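Side-chain contacts in alpha-amylase (Eisenia fetida, PDB 6M4K), which probably cuts internal alpha-1,4-glucosidic linkages in starch-like polysaccharides, as a calcium- and chloride-dependent family 13 glycoside hydrolase: residues Thr28-Glu31 / Arg32-Trp36; Ser80-Gln83 / Phe84-Val88. One frame throughout, in Å; residues are numbered along the deposited sequence. Where two conformers were deposited one is given.

Contact 1 of 2, residues Thr28-Glu31 / Arg32-Trp36; sequences TDIE and RECQW. With SO4 (sulfate ion), chain G.
Ile-30 and Cys-34, one turn apart, make the tightly packed side of this helical stretch. Cys-34 N donates to Ile-30 O at 3.0 Å, while the CG2 branch of Ile-30 lies 4.3 Å from Cys-34 SG. The sulfur is fixed by its disulfide to Cys-91, and the isoleucine rests on Val-45, Val-47 and Met-87. Glu-33 sits on the Asp-29 turn: its N donates to Asp-29 O at 2.8 Å, and a water bonds to both Asp-29 O and Glu-33 OE1. The chain of Glu-33 bends at CG (chi2 71°) and carries its buried carboxylate to His-386 and Arg-387, with OE1 also taking the water from the Asp-29 turn.

All this belongs to helix 27-39, the first helix of the (beta/alpha)8 TIM barrel, which connects strands 19-22 and 44-47 in a right-handed beta-alpha-beta crossover.

On the looser side, exposed Arg-32 reaches back to the buried Asp-29. Arg-32 is modelled in two conformers; in one of them it runs extended from CG to NE back along the helix, with CG anti to its own carbonyl carbon (chi1 -59°). In that conformer Thr-28 O lies 3.5 Å above one face of the guanidinium, offset toward its rim. At the edge, in the guanidinium plane, NH1 forms a salt bridge with Asp-29 OD1 at 2.8 Å; the carboxylate is turned 58° from that plane, so the two groups do not meet flat. Asp-29 OD2 is taken by Val-375 N. A second in-plane edge partner of the same conformer, a water 2.6 Å from Arg-32 NH1, accepts from it and donates to Thr-28 OG1.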
loop_
_atom_site.group_PDB
_atom_site.type_symbol
_atom_site.label_atom_id
_atom_site.label_comp_id
_atom_site.label_asym_id
_atom_site.label_seq_id
_atom_site.Cartn_x
_atom_site.Cartn_y
_atom_site.Cartn_z
ATOM N N THR A 28 -12.598 6.855 13.573
ATOM C CA THR A 28 -13.876 6.223 13.880
ATOM C C THR A 28 -14.343 5.319 12.754
ATOM O O THR A 28 -14.958 4.277 13.011
ATOM C CB THR A 28 -14.939 7.276 14.173
ATOM O OG1 THR A 28 -14.987 8.213 13.093
ATOM C CG2 THR A 28 -14.628 7.995 15.486
ATOM N N ASP A 29 -14.041 5.687 11.502
ATOM C CA ASP A 29 -14.412 4.844 10.367
ATOM C C ASP A 29 -13.536 3.602 10.273
ATOM O O ASP A 29 -14.038 2.514 9.985
ATOM C CB ASP A 29 -14.395 5.642 9.062
ATOM C CG ASP A 29 -15.633 6.506 8.910
ATOM O OD1 ASP A 29 -16.715 6.095 9.394
ATOM O OD2 ASP A 29 -15.519 7.580 8.307
ATOM N N ILE A 30 -12.229 3.740 10.507
ATOM C CA ILE A 30 -11.371 2.559 10.496
ATOM C C ILE A 30 -11.786 1.601 11.600
ATOM O O ILE A 30 -11.874 0.389 11.388
ATOM C CB ILE A 30 -9.887 2.952 10.583
ATOM C CG1 ILE A 30 -9.508 3.806 9.369
ATOM C CG2 ILE A 30 -9.006 1.705 10.692
ATOM C CD1 ILE A 30 -8.054 4.210 9.318
ATOM N N GLU A 31 -12.104 2.144 12.777
ATOM C CA GLU A 31 -12.541 1.313 13.890
ATOM C C GLU A 31 -13.741 0.453 13.508
ATOM O O GLU A 31 -13.770 -0.752 13.792
ATOM C CB GLU A 31 -12.856 2.198 15.095
ATOM C CG GLU A 31 -13.251 1.401 16.325
ATOM C CD GLU A 31 -13.478 2.251 17.553
ATOM O OE1 GLU A 31 -13.408 3.486 17.461
ATOM O OE2 GLU A 31 -13.725 1.663 18.627
ATOM N N ARG A 32 -14.739 1.051 12.850
ATOM C CA ARG A 32 -15.885 0.271 12.389
ATOM C C ARG A 32 -15.484 -0.693 11.280
ATOM O O ARG A 32 -15.937 -1.845 11.252
ATOM C CB ARG A 32 -16.999 1.198 11.907
ATOM C CG ARG A 32 -17.505 2.154 12.966
ATOM C CD ARG A 32 -18.818 2.798 12.565
ATOM N NE ARG A 32 -19.047 4.042 13.295
ATOM C CZ ARG A 32 -18.672 5.237 12.853
ATOM N NH1 ARG A 32 -18.059 5.348 11.682
ATOM N NH2 ARG A 32 -18.913 6.323 13.576
ATOM N N GLU A 33 -14.629 -0.246 10.365
ATOM C CA GLU A 33 -14.244 -1.076 9.233
ATOM C C GLU A 33 -13.515 -2.343 9.663
ATOM O O GLU A 33 -13.533 -3.334 8.934
ATOM C CB GLU A 33 -13.373 -0.263 8.274
ATOM C CG GLU A 33 -13.223 -0.892 6.901
ATOM C CD GLU A 33 -14.501 -0.840 6.079
ATOM O OE1 GLU A 33 -15.529 -0.301 6.561
ATOM O OE2 GLU A 33 -14.474 -1.326 4.932
ATOM N N CYS A 34 -12.870 -2.333 10.834
ATOM C CA CYS A 34 -12.126 -3.514 11.259
ATOM C C CYS A 34 -13.011 -4.749 11.365
ATOM O O CYS A 34 -12.535 -5.855 11.107
ATOM C CB CYS A 34 -11.338 -3.230 12.542
ATOM S SG CYS A 34 -9.830 -2.304 12.159
ATOM N N GLN A 35 -14.297 -4.587 11.690
ATOM C CA GLN A 35 -15.193 -5.741 11.713
ATOM C C GLN A 35 -15.353 -6.326 10.316
ATOM O O GLN A 35 -15.263 -7.544 10.123
ATOM C CB GLN A 35 -16.557 -5.363 12.292
ATOM C CG GLN A 35 -17.491 -6.557 12.440
ATOM C CD GLN A 35 -16.958 -7.585 13.420
ATOM O OE1 GLN A 35 -17.002 -7.376 14.633
ATOM N NE2 GLN A 35 -16.441 -8.693 12.903
ATOM N N TRP A 36 -15.618 -5.463 9.328
ATOM C CA TRP A 36 -15.737 -5.915 7.945
ATOM C C TRP A 36 -14.440 -6.561 7.472
ATOM O O TRP A 36 -14.453 -7.626 6.841
ATOM C CB TRP A 36 -16.124 -4.726 7.046
ATOM C CG TRP A 36 -16.519 -5.158 5.659
ATOM C CD1 TRP A 36 -17.795 -5.360 5.190
ATOM C CD2 TRP A 36 -15.639 -5.479 4.572
ATOM N NE1 TRP A 36 -17.752 -5.776 3.881
ATOM C CE2 TRP A 36 -16.443 -5.862 3.475
ATOM C CE3 TRP A 36 -14.247 -5.468 4.416
ATOM C CZ2 TRP A 36 -15.902 -6.250 2.242
ATOM C CZ3 TRP A 36 -13.706 -5.852 3.197
ATOM C CH2 TRP A 36 -14.534 -6.242 2.123
HETATM S S SO4 G . -15.594 11.809 13.846
HETATM O O1 SO4 G . -14.234 12.271 14.077
HETATM O O2 SO4 G . -15.516 10.449 13.342
HETATM O O3 SO4 G . -16.220 12.635 12.816
HETATM O O4 SO4 G . -16.352 11.857 15.096
HETATM O O HOH W 1 -17.169 7.768 11.493
HETATM O O HOH W 2 -16.628 1.977 8.203
HETATM O O HOH W 3 -15.534 -2.797 14.311
#

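Contact 2 of 2, residues Ser80-Gln83 / Phe84-Val88. With SO4 (sulfate ion), chain G.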
loop_
_atom_site.group_PDB
_atom_site.type_symbol
_atom_site.label_atom_id
_atom_site.label_comp_id
_atom_site.label_asym_id
_atom_site.label_seq_id
_atom_site.Cartn_x
_atom_site.Cartn_y
_atom_site.Cartn_z
ATOM N N SER A 80 -8.720 12.486 17.090
ATOM C CA SER A 80 -7.963 12.798 18.288
ATOM C C SER A 80 -7.141 11.592 18.737
ATOM O O SER A 80 -7.288 10.472 18.240
ATOM C CB SER A 80 -8.920 13.165 19.418
ATOM O OG SER A 80 -9.687 12.025 19.741
ATOM N N GLU A 81 -6.271 11.831 19.719
ATOM C CA GLU A 81 -5.549 10.728 20.341
ATOM C C GLU A 81 -6.512 9.693 20.915
ATOM O O GLU A 81 -6.298 8.485 20.769
ATOM C CB GLU A 81 -4.625 11.261 21.432
ATOM C CG GLU A 81 -3.922 10.151 22.189
ATOM C CD GLU A 81 -3.102 10.660 23.353
ATOM O OE1 GLU A 81 -2.355 11.649 23.182
ATOM O OE2 GLU A 81 -3.219 10.069 24.446
ATOM N N THR A 82 -7.586 10.153 21.566
ATOM C CA THR A 82 -8.580 9.231 22.108
ATOM C C THR A 82 -9.182 8.365 21.011
ATOM O O THR A 82 -9.324 7.146 21.174
ATOM C CB THR A 82 -9.670 10.018 22.835
ATOM O OG1 THR A 82 -9.141 10.505 24.071
ATOM C CG2 THR A 82 -10.888 9.152 23.117
ATOM N N GLN A 83 -9.531 8.977 19.880
ATOM C CA GLN A 83 -10.110 8.210 18.786
ATOM C C GLN A 83 -9.092 7.248 18.178
ATOM O O GLN A 83 -9.447 6.125 17.804
ATOM C CB GLN A 83 -10.706 9.157 17.750
ATOM C CG GLN A 83 -11.925 9.887 18.278
ATOM C CD GLN A 83 -12.371 10.994 17.349
ATOM O OE1 GLN A 83 -11.552 11.760 16.837
ATOM N NE2 GLN A 83 -13.680 11.105 17.150
ATOM N N PHE A 84 -7.829 7.675 18.080
ATOM C CA PHE A 84 -6.772 6.793 17.586
ATOM C C PHE A 84 -6.634 5.554 18.469
ATOM O O PHE A 84 -6.570 4.421 17.976
ATOM C CB PHE A 84 -5.439 7.550 17.510
ATOM C CG PHE A 84 -4.316 6.731 16.917
ATOM C CD1 PHE A 84 -4.136 6.681 15.543
ATOM C CD2 PHE A 84 -3.461 5.988 17.730
ATOM C CE1 PHE A 84 -3.124 5.901 14.979
ATOM C CE2 PHE A 84 -2.451 5.217 17.185
ATOM C CZ PHE A 84 -2.273 5.168 15.805
ATOM N N ARG A 85 -6.632 5.755 19.786
ATOM C CA ARG A 85 -6.433 4.639 20.702
ATOM C C ARG A 85 -7.642 3.723 20.737
ATOM O O ARG A 85 -7.486 2.499 20.820
ATOM C CB ARG A 85 -6.053 5.171 22.078
ATOM C CG ARG A 85 -4.706 5.849 22.016
ATOM C CD ARG A 85 -4.360 6.552 23.290
ATOM N NE ARG A 85 -3.909 5.623 24.316
ATOM C CZ ARG A 85 -3.221 6.001 25.388
ATOM N NH1 ARG A 85 -2.904 7.279 25.556
ATOM N NH2 ARG A 85 -2.850 5.104 26.283
ATOM N N ASN A 86 -8.853 4.287 20.631
ATOM C CA ASN A 86 -10.041 3.447 20.503
ATOM C C ASN A 86 -9.949 2.559 19.268
ATOM O O ASN A 86 -10.287 1.371 19.321
ATOM C CB ASN A 86 -11.298 4.308 20.391
ATOM C CG ASN A 86 -11.746 4.908 21.715
ATOM O OD1 ASN A 86 -12.501 5.880 21.725
ATOM N ND2 ASN A 86 -11.302 4.339 22.821
ATOM N N MET A 87 -9.517 3.138 18.141
ATOM C CA MET A 87 -9.361 2.389 16.898
ATOM C C MET A 87 -8.374 1.241 17.063
ATOM O O MET A 87 -8.669 0.101 16.697
ATOM C CB MET A 87 -8.906 3.343 15.790
ATOM C CG MET A 87 -8.567 2.673 14.477
ATOM S SD MET A 87 -7.699 3.779 13.355
ATOM C CE MET A 87 -6.136 3.988 14.218
ATOM N N VAL A 88 -7.186 1.536 17.594
ATOM C CA VAL A 88 -6.162 0.501 17.751
ATOM C C VAL A 88 -6.667 -0.628 18.646
ATOM O O VAL A 88 -6.511 -1.814 18.333
ATOM C CB VAL A 88 -4.850 1.112 18.277
ATOM C CG1 VAL A 88 -3.848 0.013 18.613
ATOM C CG2 VAL A 88 -4.244 2.071 17.256
HETATM S S SO4 G . -15.594 11.809 13.846
HETATM O O1 SO4 G . -14.234 12.271 14.077
HETATM O O2 SO4 G . -15.516 10.449 13.342
HETATM O O3 SO4 G . -16.220 12.635 12.816
HETATM O O4 SO4 G . -16.352 11.857 15.096
#
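Glu-81 and Arg-85 pair by charge on the opening turns of helix 81-93, the second helix of the TIM barrel, which starts with a capping box made by Ser-80 and Gln-83. The two charged chains run side by side in the same direction, and the aliphatic part of the arginine lies alongside the glutamate, Arg-85 CD 3.8 Å from Glu-81 CG. Arg-85 then bends at chi3 (78°), bringing NH1 to Glu-81 OE2 at 3.0 Å in a salt bridge. The oxygen lies in the guanidinium plane, but is approached on its anti side and from out of the carboxylate plane. Trp-192 adds a cation-pi partner to the arginine.

In the capping box the two residues exchange side-chain-to-backbone bonds, each accepting the other's N-H. Gln-83 N donates to Ser-80 OG at 3.1 Å (N-H...O angle 163°), and Ser-80 N returns a bond to Gln-83 OE1 at 2.9 Å, meeting a lone pair in the plane of the amide. The glutamine can reach back because CG stands anti to its carbonyl carbon, beside the backbone N (chi1 -68°), and the chain beyond is extended.

Backbone bonds continue the helix: Phe-84, Arg-85, Asn-86 and Met-87 donate their N-H groups to the carbonyls of Ser-80, Glu-81, Thr-82 and Gln-83.

Among the apolar contacts, the buried ring of Phe-84 meets Trp-27 edge-to-face and also touches Trp-192, which thus serves both this ring and the arginine, while Met-87 reaches Trp-27 of helix 27-39.

At the surface Thr-82 CG2 touches Asn-86 OD1 at 3.9 Å, and beyond the capping box Gln-83 NE2 gives a weak hydrogen bond to sulfate O1 at 3.3 Å.

Contact 1 comes first along the chain, on helix 27-39, and contact 2 follows on helix 81-93, with strand 44-47 between them in sequence. These are the first two helices around the eight-stranded catalytic barrel, and the contact centres are 12 Å apart. The helices pack directly: Ile-30 CG2 lies 3.6 Å from Met-87 SD, and Thr-28 CG2 lies 3.7 Å from Gln-83 NE2. Glu-31 OE2 also bonds to Thr-90 OG1, and the disulfide ties the two helices covalently. One sulfate, probably from the crystallisation liquor, lies between the helix starts, bonded to Lys-26 NZ, weakly to Gln-83 NE2 and doubtfully close to Thr-28. Both contacts thus belong to the barrel's outer helical layer, away from the calcium site.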